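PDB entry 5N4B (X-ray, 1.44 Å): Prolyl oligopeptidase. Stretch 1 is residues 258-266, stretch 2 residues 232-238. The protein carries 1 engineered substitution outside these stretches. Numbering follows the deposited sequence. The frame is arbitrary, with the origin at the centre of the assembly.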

ATOM      1  N   HIS A 258       3.827   0.464  27.142  1.00 23.51           N
ATOM      2  CA  HIS A 258       3.129  -0.104  25.994  1.00 24.80           C
ATOM      3  C   HIS A 258       4.117  -0.191  24.835  1.00 23.81           C
ATOM      4  O   HIS A 258       4.035   0.584  23.882  1.00 21.00           O
ATOM      5  CB  HIS A 258       1.931   0.762  25.623  1.00 24.63           C
ATOM      6  CG  HIS A 258       0.913   0.856  26.696  1.00 23.93           C
ATOM      7  ND1 HIS A 258       0.719   1.988  27.453  1.00 27.05           N
ATOM      8  CD2 HIS A 258       0.031  -0.062  27.146  1.00 27.03           C
ATOM      9  CE1 HIS A 258      -0.269   1.777  28.307  1.00 29.79           C
ATOM     10  NE2 HIS A 258      -0.694   0.540  28.152  1.00 30.87           N
ATOM     11  N   PRO A 259       5.055  -1.133  24.879  1.00 24.08           N
ATOM     12  CA  PRO A 259       6.149  -1.132  23.907  1.00 25.29           C
ATOM     13  C   PRO A 259       5.731  -1.402  22.491  1.00 22.06           C
ATOM     14  O   PRO A 259       6.549  -1.141  21.596  1.00 22.12           O
ATOM     15  CB  PRO A 259       7.102  -2.209  24.434  1.00 25.83           C
ATOM     16  CG  PRO A 259       6.314  -2.973  25.421  1.00 31.88           C
ATOM     17  CD  PRO A 259       5.243  -2.115  25.950  1.00 29.58           C
ATOM     18  N   GLU A 260       4.524  -1.901  22.247  1.00 20.59           N
ATOM     19  CA  GLU A 260       4.057  -2.196  20.915  1.00 21.90           C
ATOM     20  C   GLU A 260       3.367  -1.011  20.243  1.00 19.07           C
ATOM     21  O   GLU A 260       3.168  -1.058  19.026  1.00 20.06           O
ATOM     22  CB  GLU A 260       3.133  -3.423  20.917  1.00 30.76           C
ATOM     23  CG  GLU A 260       1.689  -3.217  21.352  1.00 41.63           C
ATOM     24  CD  GLU A 260       1.419  -3.059  22.873  1.00 47.99           C
ATOM     25  OE1 GLU A 260       2.348  -2.848  23.738  1.00 34.70           O
ATOM     26  OE2 GLU A 260       0.193  -3.150  23.177  1.00 45.86           O
ATOM     27  N   TRP A 261       3.020   0.039  20.997  1.00 19.99           N
ATOM     28  CA  TRP A 261       2.323   1.180  20.403  1.00 17.14           C
ATOM     29  C   TRP A 261       3.295   1.963  19.515  1.00 17.54           C
ATOM     30  O   TRP A 261       4.493   2.036  19.778  1.00 17.99           O
ATOM     31  CB  TRP A 261       1.763   2.100  21.469  1.00 17.36           C
ATOM     32  CG  TRP A 261       0.688   1.515  22.323  1.00 18.60           C
ATOM     33  CD1 TRP A 261       0.306   0.207  22.398  1.00 20.53           C
ATOM     34  CD2 TRP A 261      -0.116   2.231  23.250  1.00 19.05           C
ATOM     35  NE1 TRP A 261      -0.716   0.085  23.323  1.00 21.19           N
ATOM     36  CE2 TRP A 261      -0.988   1.315  23.851  1.00 22.03           C
ATOM     37  CE3 TRP A 261      -0.179   3.563  23.630  1.00 19.20           C
ATOM     38  CZ2 TRP A 261      -1.907   1.693  24.824  1.00 21.56           C
ATOM     39  CZ3 TRP A 261      -1.127   3.958  24.588  1.00 21.22           C
ATOM     40  CH2 TRP A 261      -1.954   3.017  25.187  1.00 22.81           C
ATOM     41  N   ILE A 262       2.769   2.564  18.459  1.00 14.04           N
ATOM     42  CA  ILE A 262       3.517   3.434  17.563  1.00 14.78           C
ATOM     43  C   ILE A 262       2.840   4.806  17.490  1.00 16.34           C
ATOM     44  O   ILE A 262       1.707   4.999  17.963  1.00 13.73           O
ATOM     45  CB  ILE A 262       3.762   2.813  16.180  1.00 16.58           C
ATOM     46  CG1 ILE A 262       2.448   2.599  15.434  1.00 16.32           C
ATOM     47  CG2 ILE A 262       4.561   1.505  16.362  1.00 17.33           C
ATOM     48  CD1 ILE A 262       2.675   2.305  13.909  1.00 21.20           C
ATOM     49  N   TYR A 263       3.550   5.746  16.872  1.00 14.47           N
ATOM     50  CA  TYR A 263       3.296   7.160  17.015  1.00 12.33           C
ATOM     51  C   TYR A 263       3.306   7.855  15.654  1.00 12.88           C
ATOM     52  O   TYR A 263       3.984   7.436  14.720  1.00 15.40           O
ATOM     53  CB  TYR A 263       4.304   7.847  17.964  1.00 14.96           C
ATOM     54  CG  TYR A 263       4.323   7.106  19.263  1.00 14.56           C
ATOM     55  CD1 TYR A 263       3.219   7.132  20.092  1.00 16.90           C
ATOM     56  CD2 TYR A 263       5.378   6.256  19.594  1.00 16.93           C
ATOM     57  CE1 TYR A 263       3.188   6.368  21.230  1.00 18.47           C
ATOM     58  CE2 TYR A 263       5.342   5.491  20.761  1.00 18.46           C
ATOM     59  CZ  TYR A 263       4.235   5.562  21.550  1.00 18.90           C
ATOM     60  OH  TYR A 263       4.139   4.807  22.681  1.00 19.94           O
ATOM     61  N   GLY A 264       2.519   8.900  15.553  1.00 12.08           N
ATOM     62  CA  GLY A 264       2.592   9.829  14.443  1.00 11.56           C
ATOM     63  C   GLY A 264       2.441  11.247  14.957  1.00 10.38           C
ATOM     64  O   GLY A 264       2.094  11.467  16.116  1.00 12.44           O
ATOM     65  N   ALA A 265       2.706  12.213  14.094  1.00 12.58           N
ATOM     66  CA  ALA A 265       2.666  13.615  14.451  1.00 11.71           C
ATOM     67  C   ALA A 265       2.174  14.457  13.311  1.00 11.57           C
ATOM     68  O   ALA A 265       2.068  14.019  12.161  1.00 12.85           O
ATOM     69  CB  ALA A 265       4.046  14.121  14.900  1.00 16.55           C
ATOM     70  N   ASP A 266       1.781  15.675  13.679  1.00 10.41           N
ATOM     71  CA  ASP A 266       1.452  16.720  12.707  1.00 11.23           C
ATOM     72  C   ASP A 266       1.717  18.067  13.369  1.00 11.30           C
ATOM     73  O   ASP A 266       1.721  18.177  14.600  1.00 12.56           O
ATOM     74  CB  ASP A 266      -0.022  16.656  12.267  1.00 12.73           C
ATOM     75  CG  ASP A 266      -0.279  15.862  10.951  1.00 17.13           C
ATOM     76  OD1 ASP A 266       0.476  16.010   9.968  1.00 16.55           O
ATOM     77  OD2 ASP A 266      -1.297  15.080  10.907  1.00 17.93           O
TER
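Stretch 2, residues 232-238: DRNAMMC

A single water sits between the two backbones where they come together: it donates to Pro259 O (2.7 Å) and to Trp261 O (2.8 Å) and accepts from Ala235 N (3.2 Å), filling a gap in which Ala235 N lies 4.4 Å from Pro259 O, too far for a direct bond. The one direct hydrogen bond across the contact is next to it, from Asn234 N to Pro259 O (2.9 Å, N-H...O angle 165°), so this carbonyl serves both stretch 2 and the water. Pro259 occupies a type I turn from His258 to Trp261, closed by Trp261 N to His258 O at 3.1 Å, and its O is left free to face stretch 2. There Asn234 adopts a left-handed conformation (phi/psi 60/47) between the extended Arg233 and Ala235; its CA-to-CB bond points away, yet OD1 returns to 3.6 Å from Pro259 CB. Arg233 passes beside Glu260, with CD 4.1 Å from Glu260 CA, while its NH1 bonds back to Asp232 O (3.0 Å). No salt bridge joins Arg233 to Glu260, whose side-chain end leads away.

Beyond the turn both stretches become strands, 262-266 and 236-238, running in the same general direction with axes 23° apart and 6.9 Å at closest approach. No direct backbone hydrogen bond links these strands; side chains fill the space instead. Ala235 points toward stretch 1, its CB 4.0 Å from Trp261 O and 4.1 Å from Tyr263 CD2, and its O meets the edge of the Tyr263 ring, 3.4 Å from CE2. Met237, with chi angles t, p, p, brings CE to 3.8 Å from Tyr263 CB and 3.6 Å from Gly264 CA, and SD to 4.2 Å from Ala265 CB. Met236, between these two inward residues, points away. The contact buries 440 Å² in all.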

ATOM      1  N   ASP A 232      10.384  -4.633  16.070  1.00 21.25           N
ATOM      2  CA  ASP A 232      10.360  -3.200  16.231  1.00 19.32           C
ATOM      3  C   ASP A 232       9.507  -2.912  17.450  1.00 20.30           C
ATOM      4  O   ASP A 232       8.274  -3.016  17.393  1.00 21.41           O
ATOM      5  CB  ASP A 232       9.798  -2.561  14.964  1.00 19.09           C
ATOM      6  CG  ASP A 232      10.604  -2.907  13.736  1.00 18.41           C
ATOM      7  OD1 ASP A 232      11.856  -2.912  13.792  1.00 22.72           O
ATOM      8  OD2 ASP A 232       9.943  -3.185  12.703  1.00 19.34           O
ATOM      9  N   ARG A 233      10.155  -2.551  18.544  1.00 19.71           N
ATOM     10  CA  ARG A 233       9.473  -2.269  19.802  1.00 19.60           C
ATOM     11  C   ARG A 233      10.062  -1.007  20.408  1.00 18.18           C
ATOM     12  O   ARG A 233      11.180  -0.589  20.100  1.00 19.63           O
ATOM     13  CB  ARG A 233       9.565  -3.435  20.792  1.00 25.40           C
ATOM     14  CG  ARG A 233       8.871  -4.674  20.343  1.00 32.64           C
ATOM     15  CD  ARG A 233       7.369  -4.490  20.425  1.00 50.02           C
ATOM     16  NE  ARG A 233       6.645  -5.733  20.151  1.00 56.87           N
ATOM     17  CZ  ARG A 233       6.266  -6.148  18.945  1.00 61.03           C
ATOM     18  NH1 ARG A 233       6.526  -5.433  17.846  1.00 63.50           N
ATOM     19  NH2 ARG A 233       5.621  -7.301  18.846  1.00 57.31           N
ATOM     20  N   ASN A 234       9.306  -0.414  21.333  1.00 20.39           N
ATOM     21  CA  ASN A 234       9.766   0.759  22.062  1.00 19.78           C
ATOM     22  C   ASN A 234      10.062   1.928  21.122  1.00 19.71           C
ATOM     23  O   ASN A 234      11.030   2.679  21.294  1.00 19.64           O
ATOM     24  CB  ASN A 234      10.972   0.435  22.963  1.00 21.29           C
ATOM     25  CG  ASN A 234      10.621  -0.545  24.050  1.00 28.52           C
ATOM     26  OD1 ASN A 234       9.992  -0.192  25.079  1.00 30.40           O
ATOM     27  ND2 ASN A 234      10.957  -1.764  23.820  1.00 27.82           N
ATOM     28  N   ALA A 235       9.115   2.161  20.212  1.00 16.77           N
ATOM     29  CA  ALA A 235       9.179   3.331  19.335  1.00 15.99           C
ATOM     30  C   ALA A 235       9.208   4.621  20.127  1.00 17.19           C
ATOM     31  O   ALA A 235       8.624   4.750  21.222  1.00 18.26           O
ATOM     32  CB  ALA A 235       7.972   3.373  18.410  1.00 17.11           C
ATOM     33  N   MET A 236       9.868   5.597  19.546  1.00 16.74           N
ATOM     34  CA  MET A 236      10.007   6.931  20.110  1.00 18.10           C
ATOM     35  C   MET A 236       9.662   7.931  19.023  1.00 15.91           C
ATOM     36  O   MET A 236      10.215   7.875  17.917  1.00 17.87           O
ATOM     37  CB  MET A 236      11.467   7.213  20.541  1.00 21.68           C
ATOM     38  CG  MET A 236      11.972   6.307  21.628  1.00 23.73           C
ATOM     39  SD  MET A 236      13.766   6.256  21.720  1.00 27.04           S
ATOM     40  CE  MET A 236      14.061   4.980  20.494  1.00 25.31           C
ATOM     41  N   MET A 237       8.803   8.887  19.330  1.00 15.77           N
ATOM     42  CA  MET A 237       8.644  10.047  18.465  1.00 14.11           C
ATOM     43  C   MET A 237       9.688  11.079  18.873  1.00 16.85           C
ATOM     44  O   MET A 237       9.753  11.491  20.035  1.00 17.99           O
ATOM     45  CB  MET A 237       7.226  10.615  18.552  1.00 15.57           C
ATOM     46  CG  MET A 237       6.982  11.814  17.672  1.00 16.31           C
ATOM     47  SD  MET A 237       7.236  11.573  15.920  1.00 16.93           S
ATOM     48  CE  MET A 237       5.995  10.335  15.605  1.00 14.27           C
ATOM     49  N   CYS A 238      10.502  11.488  17.926  1.00 15.63           N
ATOM     50  CA  CYS A 238      11.661  12.310  18.177  1.00 15.81           C
ATOM     51  C   CYS A 238      11.642  13.535  17.291  1.00 13.70           C
ATOM     52  O   CYS A 238      10.893  13.601  16.292  1.00 15.35           O
ATOM     53  CB  CYS A 238      12.949  11.539  17.891  1.00 16.45           C
ATOM     54  SG  CYS A 238      13.231  10.172  19.033  1.00 20.76           S
TER
HETATM   55  O   HOH W   1       6.674   0.348  19.317  1.00 11.64           O